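Local coordinates for glutaredoxin related protein (Sulfolobus solfataricus, PDB 4MNN) that probably acts as a protein disulfide oxidoreductase of the glutaredoxin family, exchanging thiols and disulfides through a CxxC motif in a thioredoxin fold, at residues Thr61-Pro73 / Val107-Glu119. Numbering follows the deposited sequence. Where two conformers were deposited one is given.
Sequences TYYGIPIANELWP and VTPDCTKCPITAE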
ATOM      1  N   THR A  61      -0.292  -5.305   0.867  1.00 14.90           N
ATOM      2  CA  THR A  61      -0.069  -5.243   2.306  1.00 14.24           C
ATOM      3  C   THR A  61       1.013  -4.180   2.451  1.00 15.44           C
ATOM      4  O   THR A  61       2.001  -4.185   1.696  1.00 15.91           O
ATOM      5  CB  THR A  61       0.548  -6.520   2.899  1.00 15.67           C
ATOM      6  OG1 THR A  61      -0.342  -7.611   2.717  1.00 20.39           O
ATOM      7  CG2 THR A  61       0.786  -6.340   4.419  1.00 16.00           C
ATOM      8  N   TYR A  62       0.807  -3.285   3.406  1.00 13.02           N
ATOM      9  CA  TYR A  62       1.750  -2.237   3.722  1.00 13.64           C
ATOM     10  C   TYR A  62       2.276  -2.620   5.111  1.00 13.61           C
ATOM     11  O   TYR A  62       1.486  -2.677   6.091  1.00 14.27           O
ATOM     12  CB  TYR A  62       1.007  -0.904   3.821  1.00 13.08           C
ATOM     13  CG  TYR A  62       1.920   0.278   3.981  1.00 13.52           C
ATOM     14  CD1 TYR A  62       2.159   1.164   2.918  1.00 11.22           C
ATOM     15  CD2 TYR A  62       2.545   0.541   5.217  1.00 15.92           C
ATOM     16  CE1 TYR A  62       2.996   2.282   3.085  1.00 12.57           C
ATOM     17  CE2 TYR A  62       3.381   1.651   5.394  1.00 13.85           C
ATOM     18  CZ  TYR A  62       3.607   2.512   4.334  1.00 13.38           C
ATOM     19  OH  TYR A  62       4.469   3.583   4.519  1.00 16.93           O
ATOM     20  N   TYR A  63       3.572  -2.903   5.182  1.00 14.30           N
ATOM     21  CA  TYR A  63       4.232  -3.254   6.425  1.00 16.03           C
ATOM     22  C   TYR A  63       4.797  -1.989   7.074  1.00 14.13           C
ATOM     23  O   TYR A  63       5.848  -1.484   6.681  1.00 12.17           O
ATOM     24  CB  TYR A  63       5.326  -4.283   6.140  1.00 17.92           C
ATOM     25  CG  TYR A  63       4.738  -5.593   5.625  1.00 19.36           C
ATOM     26  CD1 TYR A  63       4.728  -5.897   4.252  1.00 19.10           C
ATOM     27  CD2 TYR A  63       4.240  -6.554   6.528  1.00 20.00           C
ATOM     28  CE1 TYR A  63       4.255  -7.111   3.796  1.00 19.89           C
ATOM     29  CE2 TYR A  63       3.765  -7.789   6.081  1.00 22.07           C
ATOM     30  CZ  TYR A  63       3.776  -8.059   4.719  1.00 22.86           C
ATOM     31  OH  TYR A  63       3.294  -9.276   4.267  1.00 26.72           O
ATOM     32  N   GLY A  64       4.051  -1.506   8.076  1.00 15.25           N
ATOM     33  CA  GLY A  64       4.353  -0.292   8.810  1.00 16.37           C
ATOM     34  C   GLY A  64       3.009   0.390   8.934  1.00 16.80           C
ATOM     35  O   GLY A  64       1.972  -0.292   8.829  1.00 17.02           O
ATOM     36  N   ILE A  65       2.997   1.707   9.120  1.00 15.81           N
ATOM     37  CA  ILE A  65       1.718   2.435   9.203  1.00 16.38           C
ATOM     38  C   ILE A  65       1.844   3.552   8.180  1.00 16.35           C
ATOM     39  O   ILE A  65       2.768   4.361   8.226  1.00 16.52           O
ATOM     40  CB  ILE A  65       1.465   3.010  10.630  1.00 18.80           C
ATOM     41  CG1 ILE A  65       1.432   1.851  11.642  1.00 19.42           C
ATOM     42  CG2 ILE A  65       0.160   3.810  10.640  1.00 17.29           C
ATOM     43  CD1 ILE A  65       1.284   2.312  13.099  1.00 24.11           C
ATOM     44  N   PRO A  66       0.909   3.616   7.223  1.00 15.62           N
ATOM     45  CA  PRO A  66       1.018   4.658   6.205  1.00 18.44           C
ATOM     46  C   PRO A  66       0.672   6.085   6.600  1.00 20.16           C
ATOM     47  O   PRO A  66      -0.294   6.643   6.092  1.00 22.86           O
ATOM     48  CB  PRO A  66       0.120   4.129   5.090  1.00 16.32           C
ATOM     49  CG  PRO A  66      -0.978   3.473   5.841  1.00 15.94           C
ATOM     50  CD  PRO A  66      -0.252   2.739   6.977  1.00 14.92           C
ATOM     51  N   ILE A  67       1.466   6.682   7.486  1.00 22.09           N
ATOM     52  CA  ILE A  67       1.211   8.067   7.889  1.00 22.59           C
ATOM     53  C   ILE A  67       2.198   9.027   7.221  1.00 22.08           C
ATOM     54  O   ILE A  67       2.884   8.634   6.277  1.00 19.25           O
ATOM     55  CB  ILE A  67       1.244   8.234   9.432  1.00 25.44           C
ATOM     56  CG1 ILE A  67       2.323   7.340  10.047  1.00 26.82           C
ATOM     57  CG2 ILE A  67      -0.144   7.843  10.019  1.00 27.77           C
ATOM     58  CD1 ILE A  67       3.721   7.597   9.563  1.00 30.18           C
ATOM     59  N   ALA A  68       2.264  10.272   7.703  1.00 19.93           N
ATOM     60  CA  ALA A  68       3.148  11.284   7.096  1.00 19.19           C
ATOM     61  C   ALA A  68       2.861  11.379   5.597  1.00 16.97           C
ATOM     62  O   ALA A  68       1.689  11.364   5.204  1.00 18.02           O
ATOM     63  CB  ALA A  68       4.633  10.970   7.353  1.00 17.07           C
ATOM     64  N   ASN A  69       3.879  11.453   4.741  1.00 18.76           N
ATOM     65  CA  ASN A  69       3.565  11.600   3.313  1.00 18.48           C
ATOM     66  C   ASN A  69       3.017  10.353   2.586  1.00 18.39           C
ATOM     67  O   ASN A  69       2.681  10.407   1.386  1.00 18.82           O
ATOM     68  CB  ASN A  69       4.751  12.265   2.552  1.00 21.44           C
ATOM     69  CG  ASN A  69       5.920  11.324   2.268  1.00 22.45           C
ATOM     70  OD1 ASN A  69       6.925  11.728   1.652  1.00 23.90           O
ATOM     71  ND2 ASN A  69       5.811  10.092   2.713  1.00 22.56           N
ATOM     72  N   GLU A  70       2.892   9.241   3.313  1.00 17.86           N
ATOM     73  CA  GLU A  70       2.329   8.017   2.720  1.00 16.43           C
ATOM     74  C   GLU A  70       0.814   7.950   2.945  1.00 18.36           C
ATOM     75  O   GLU A  70       0.101   7.129   2.350  1.00 14.81           O
ATOM     76  CB  GLU A  70       2.998   6.766   3.326  1.00 17.27           C
ATOM     77  CG  GLU A  70       4.468   6.612   2.908  1.00 15.28           C
ATOM     78  CD  GLU A  70       4.655   6.401   1.388  1.00 17.86           C
ATOM     79  OE1 GLU A  70       3.729   5.913   0.708  1.00 16.52           O
ATOM     80  OE2 GLU A  70       5.764   6.694   0.857  1.00 17.88           O
ATOM     81  N   LEU A  71       0.285   8.829   3.788  1.00 18.54           N
ATOM     82  CA  LEU A  71      -1.152   8.766   4.028  1.00 18.64           C
ATOM     83  C   LEU A  71      -1.988   9.173   2.802  1.00 19.15           C
ATOM     84  O   LEU A  71      -3.009   8.550   2.510  1.00 18.65           O
ATOM     85  CB  LEU A  71      -1.548   9.660   5.224  1.00 21.89           C
ATOM     86  CG  LEU A  71      -3.063   9.652   5.522  1.00 22.05           C
ATOM     87  CD1 LEU A  71      -3.501   8.252   5.964  1.00 21.24           C
ATOM     88  CD2 LEU A  71      -3.379  10.657   6.637  1.00 24.06           C
ATOM     89  N   TRP A  72      -1.569  10.222   2.103  1.00 19.92           N
ATOM     90  CA  TRP A  72      -2.333  10.698   0.968  1.00 22.27           C
ATOM     91  C   TRP A  72      -2.461   9.620  -0.111  1.00 20.92           C
ATOM     92  O   TRP A  72      -3.579   9.355  -0.600  1.00 21.04           O
ATOM     93  CB  TRP A  72      -1.692  11.990   0.448  1.00 26.82           C
ATOM     94  CG  TRP A  72      -2.287  12.524  -0.820  1.00 33.00           C
ATOM     95  CD1 TRP A  72      -3.618  12.720  -1.099  1.00 34.78           C
ATOM     96  CD2 TRP A  72      -1.567  12.930  -1.985  1.00 36.09           C
ATOM     97  NE1 TRP A  72      -3.764  13.223  -2.377  1.00 37.33           N
ATOM     98  CE2 TRP A  72      -2.520  13.362  -2.942  1.00 36.90           C
ATOM     99  CE3 TRP A  72      -0.201  12.976  -2.317  1.00 37.69           C
ATOM    100  CZ2 TRP A  72      -2.156  13.825  -4.210  1.00 38.74           C
ATOM    101  CZ3 TRP A  72       0.159  13.440  -3.586  1.00 39.57           C
ATOM    102  CH2 TRP A  72      -0.819  13.860  -4.511  1.00 38.76           C
ATOM    103  N   PRO A  73      -1.333   8.998  -0.517  1.00 19.33           N
ATOM    104  CA  PRO A  73      -1.387   7.945  -1.538  1.00 18.16           C
ATOM    105  C   PRO A  73      -2.240   6.774  -1.039  1.00 17.95           C
ATOM    106  O   PRO A  73      -2.977   6.171  -1.794  1.00 17.18           O
ATOM    107  CB  PRO A  73       0.064   7.516  -1.704  1.00 20.07           C
ATOM    108  CG  PRO A  73       0.835   8.684  -1.279  1.00 21.20           C
ATOM    109  CD  PRO A  73       0.058   9.363  -0.194  1.00 19.62           C
ATOM    110  N   VAL A 107      10.114   1.963   1.431  1.00 15.02           N
ATOM    111  CA  VAL A 107       9.998   3.403   1.602  1.00 16.62           C
ATOM    112  C   VAL A 107      10.366   3.783   3.040  1.00 16.43           C
ATOM    113  O   VAL A 107      10.631   2.915   3.878  1.00 16.41           O
ATOM    114  CB  VAL A 107       8.507   3.885   1.403  1.00 15.32           C
ATOM    115  CG1 VAL A 107       7.968   3.455   0.031  1.00 15.16           C
ATOM    116  CG2 VAL A 107       7.601   3.302   2.533  1.00 13.97           C
ATOM    117  N   THR A 108      10.417   5.091   3.291  1.00 17.37           N
ATOM    118  CA  THR A 108      10.564   5.644   4.643  1.00 18.89           C
ATOM    119  C   THR A 108       9.748   6.939   4.605  1.00 21.51           C
ATOM    120  O   THR A 108       9.430   7.434   3.527  1.00 21.02           O
ATOM    121  CB  THR A 108      12.029   5.980   5.041  1.00 18.77           C
ATOM    122  OG1 THR A 108      12.530   7.052   4.215  1.00 21.29           O
ATOM    123  CG2 THR A 108      12.894   4.748   4.868  1.00 19.59           C
ATOM    124  N   PRO A 109       9.357   7.479   5.776  1.00 23.79           N
ATOM    125  CA  PRO A 109       8.577   8.721   5.844  1.00 26.29           C
ATOM    126  C   PRO A 109       9.342   9.899   5.235  1.00 28.57           C
ATOM    127  O   PRO A 109       8.784  10.676   4.459  1.00 29.04           O
ATOM    128  CB  PRO A 109       8.349   8.902   7.345  1.00 26.60           C
ATOM    129  CG  PRO A 109       8.187   7.501   7.816  1.00 26.57           C
ATOM    130  CD  PRO A 109       9.330   6.775   7.072  1.00 25.13           C
ATOM    131  N   ASP A 110      10.629  10.022   5.574  1.00 29.51           N
ATOM    132  CA  ASP A 110      11.446  11.118   5.043  1.00 30.63           C
ATOM    133  C   ASP A 110      11.878  10.724   3.648  1.00 29.44           C
ATOM    134  O   ASP A 110      13.049  10.396   3.413  1.00 28.90           O
ATOM    135  CB  ASP A 110      12.686  11.334   5.919  1.00 34.49           C
ATOM    136  CG  ASP A 110      13.487  12.573   5.519  1.00 38.37           C
ATOM    137  OD1 ASP A 110      14.640  12.689   5.984  1.00 41.15           O
ATOM    138  OD2 ASP A 110      12.977  13.433   4.748  1.00 41.11           O
ATOM    139  N   CYS A 111      10.934  10.747   2.708  1.00 27.26           N
ATOM    140  CA  CYS A 111      11.269  10.344   1.356  1.00 25.46           C
ATOM    141  C   CYS A 111      10.375  11.037   0.344  1.00 24.82           C
ATOM    142  O   CYS A 111       9.176  10.786   0.291  1.00 23.37           O
ATOM    143  CB  CYS A 111      11.141   8.816   1.237  1.00 22.68           C
ATOM    144  SG  CYS A 111      11.428   8.151  -0.428  1.00 22.77           S
ATOM    145  N   THR A 112      10.979  11.893  -0.469  1.00 24.65           N
ATOM    146  CA  THR A 112      10.226  12.641  -1.455  1.00 24.30           C
ATOM    147  C   THR A 112       9.648  11.819  -2.576  1.00 24.10           C
ATOM    148  O   THR A 112       8.488  11.998  -2.916  1.00 22.38           O
ATOM    149  CB  THR A 112      11.087  13.778  -2.063  1.00 26.99           C
ATOM    150  OG1 THR A 112      11.412  14.715  -1.033  1.00 30.27           O
ATOM    151  CG2 THR A 112      10.326  14.496  -3.169  1.00 25.68           C
ATOM    152  N   LYS A 113      10.429  10.906  -3.153  1.00 21.02           N
ATOM    153  CA  LYS A 113       9.890  10.145  -4.256  1.00 21.75           C
ATOM    154  C   LYS A 113       9.101   8.915  -3.873  1.00 19.81           C
ATOM    155  O   LYS A 113       8.511   8.298  -4.733  1.00 21.03           O
ATOM    156  CB  LYS A 113      10.995   9.731  -5.252  1.00 23.29           C
ATOM    157  CG  LYS A 113      11.576  10.862  -6.073  1.00 26.45           C
ATOM    158  CD  LYS A 113      12.573  10.367  -7.102  1.00 29.97           C
ATOM    159  CE  LYS A 113      13.766   9.677  -6.444  1.00 35.21           C
ATOM    160  NZ  LYS A 113      14.526  10.537  -5.476  1.00 39.07           N
ATOM    161  N   CYS A 114       9.043   8.564  -2.600  1.00 19.46           N
ATOM    162  CA  CYS A 114       8.331   7.338  -2.248  1.00 17.44           C
ATOM    163  C   CYS A 114       6.828   7.373  -2.496  1.00 17.57           C
ATOM    164  O   CYS A 114       6.284   6.426  -3.020  1.00 16.78           O
ATOM    165  CB  CYS A 114       8.600   6.950  -0.792  1.00 18.24           C
ATOM    166  SG  CYS A 114      10.321   6.392  -0.446  1.00 17.83           S
ATOM    167  N   PRO A 115       6.147   8.465  -2.114  1.00 18.57           N
ATOM    168  CA  PRO A 115       4.702   8.483  -2.357  1.00 17.80           C
ATOM    169  C   PRO A 115       4.333   8.392  -3.822  1.00 17.42           C
ATOM    170  O   PRO A 115       3.297   7.847  -4.157  1.00 17.18           O
ATOM    171  CB  PRO A 115       4.233   9.775  -1.665  1.00 20.13           C
ATOM    172  CG  PRO A 115       5.488  10.623  -1.576  1.00 20.43           C
ATOM    173  CD  PRO A 115       6.572   9.599  -1.273  1.00 17.50           C
ATOM    174  N   ILE A 116       5.185   8.930  -4.691  0.50 17.85           N
ATOM    175  CA  ILE A 116       4.946   8.888  -6.125  0.50 18.88           C
ATOM    176  C   ILE A 116       5.020   7.414  -6.574  0.50 18.09           C
ATOM    177  O   ILE A 116       4.182   6.937  -7.344  0.50 16.66           O
ATOM    178  CB  ILE A 116       6.011   9.736  -6.872  0.50 20.40           C
ATOM    179  CG1 ILE A 116       6.180  11.090  -6.158  0.50 22.35           C
ATOM    180  CG2 ILE A 116       5.615   9.910  -8.321  0.50 23.55           C
ATOM    181  CD1 ILE A 116       7.242  12.015  -6.745  0.50 21.35           C
ATOM    182  N   THR A 117       6.011   6.684  -6.068  1.00 16.90           N
ATOM    183  CA  THR A 117       6.159   5.272  -6.445  1.00 16.52           C
ATOM    184  C   THR A 117       5.060   4.396  -5.876  1.00 15.33           C
ATOM    185  O   THR A 117       4.570   3.508  -6.558  1.00 15.48           O
ATOM    186  CB  THR A 117       7.529   4.754  -6.030  1.00 15.30           C
ATOM    187  OG1 THR A 117       8.514   5.634  -6.591  1.00 16.05           O
ATOM    188  CG2 THR A 117       7.781   3.328  -6.620  1.00 15.10           C
ATOM    189  N   ALA A 118       4.691   4.622  -4.617  1.00 15.11           N
ATOM    190  CA  ALA A 118       3.595   3.853  -4.038  1.00 13.95           C
ATOM    191  C   ALA A 118       2.310   4.060  -4.840  1.00 14.28           C
ATOM    192  O   ALA A 118       1.584   3.110  -5.130  1.00 13.42           O
ATOM    193  CB  ALA A 118       3.360   4.262  -2.622  1.00 11.77           C
ATOM    194  N   GLU A 119       1.997   5.309  -5.188  1.00 17.11           N
ATOM    195  CA  GLU A 119       0.753   5.555  -5.932  1.00 16.63           C
ATOM    196  C   GLU A 119       0.695   4.797  -7.247  1.00 15.25           C
ATOM    197  O   GLU A 119      -0.336   4.235  -7.636  1.00 16.12           O
ATOM    198  CB  GLU A 119       0.623   7.049  -6.179  1.00 20.50           C
ATOM    199  CG  GLU A 119      -0.717   7.451  -6.787  1.00 22.75           C
ATOM    200  CD  GLU A 119      -1.262   8.717  -6.139  1.00 26.80           C
ATOM    201  OE1 GLU A 119      -0.666   9.811  -6.329  1.00 26.67           O
ATOM    202  OE2 GLU A 119      -2.284   8.609  -5.433  1.00 25.70           O
TER
HETATM  203  O   HOH W   1       6.635  11.954   5.328  1.00 28.06           O
HETATM  204  O   HOH W   2       7.385   8.220   2.114  1.00 15.32           O
HETATM  205  O   HOH W   3      -2.586   6.151  -4.468  1.00 19.55           O
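E119 OE2, beside P73, is gripped by three groups: a water 2.7 Å from it that also donates to P73 O, a salt bridge from R80, and a weak hydrogen bond from N76. Next to this site the proline rings of P73 and P115 lie side by side, CG of P73 3.6 Å from CB of P115. Helix 71-83 thus meets helix 114-127 through two prolines, one shared water and the polar grip on E119. E70 OE2 accepts a hydrogen bond from a second water at 2.6 Å, and the same water donates to T108 O, so one solvent molecule ties the carboxylate to the backbone ahead of the CxxC motif. Its other near neighbours in segment 107-119 offer no hydrogen-bond donor: C114 CB lies 3.3 Å from OE2, and the P115 nitrogen, having no hydrogen, can only pack against it. A bend at chi2 (-63°) folds the E70 chain back so that both oxygens face C114, P115 and A118, with OE1 3.7 Å from A118 CB. N69 reaches the loop beside E70. With chi1 at 77°, its CG sits between backbone N and carbonyl carbon, which directs the amide across the P115 ring at about a right angle, CG to P115 CG being 3.9 Å; the same CG stands 3.7 Å from P109 O. A third water accepts from N69 N and donates to P109 O. Replacing N69 by an alanine would probably open a gap over the P115 ring and leave the loop carbonyls of P109 and C111 without the amide beside them. C111 and C114 are joined in a disulfide, and E70 OE2 stands 4.8 Å from C114 SG, so a hydrated carboxylate borders the disulfide, the probable redox centre, and is likely to influence its electrostatics.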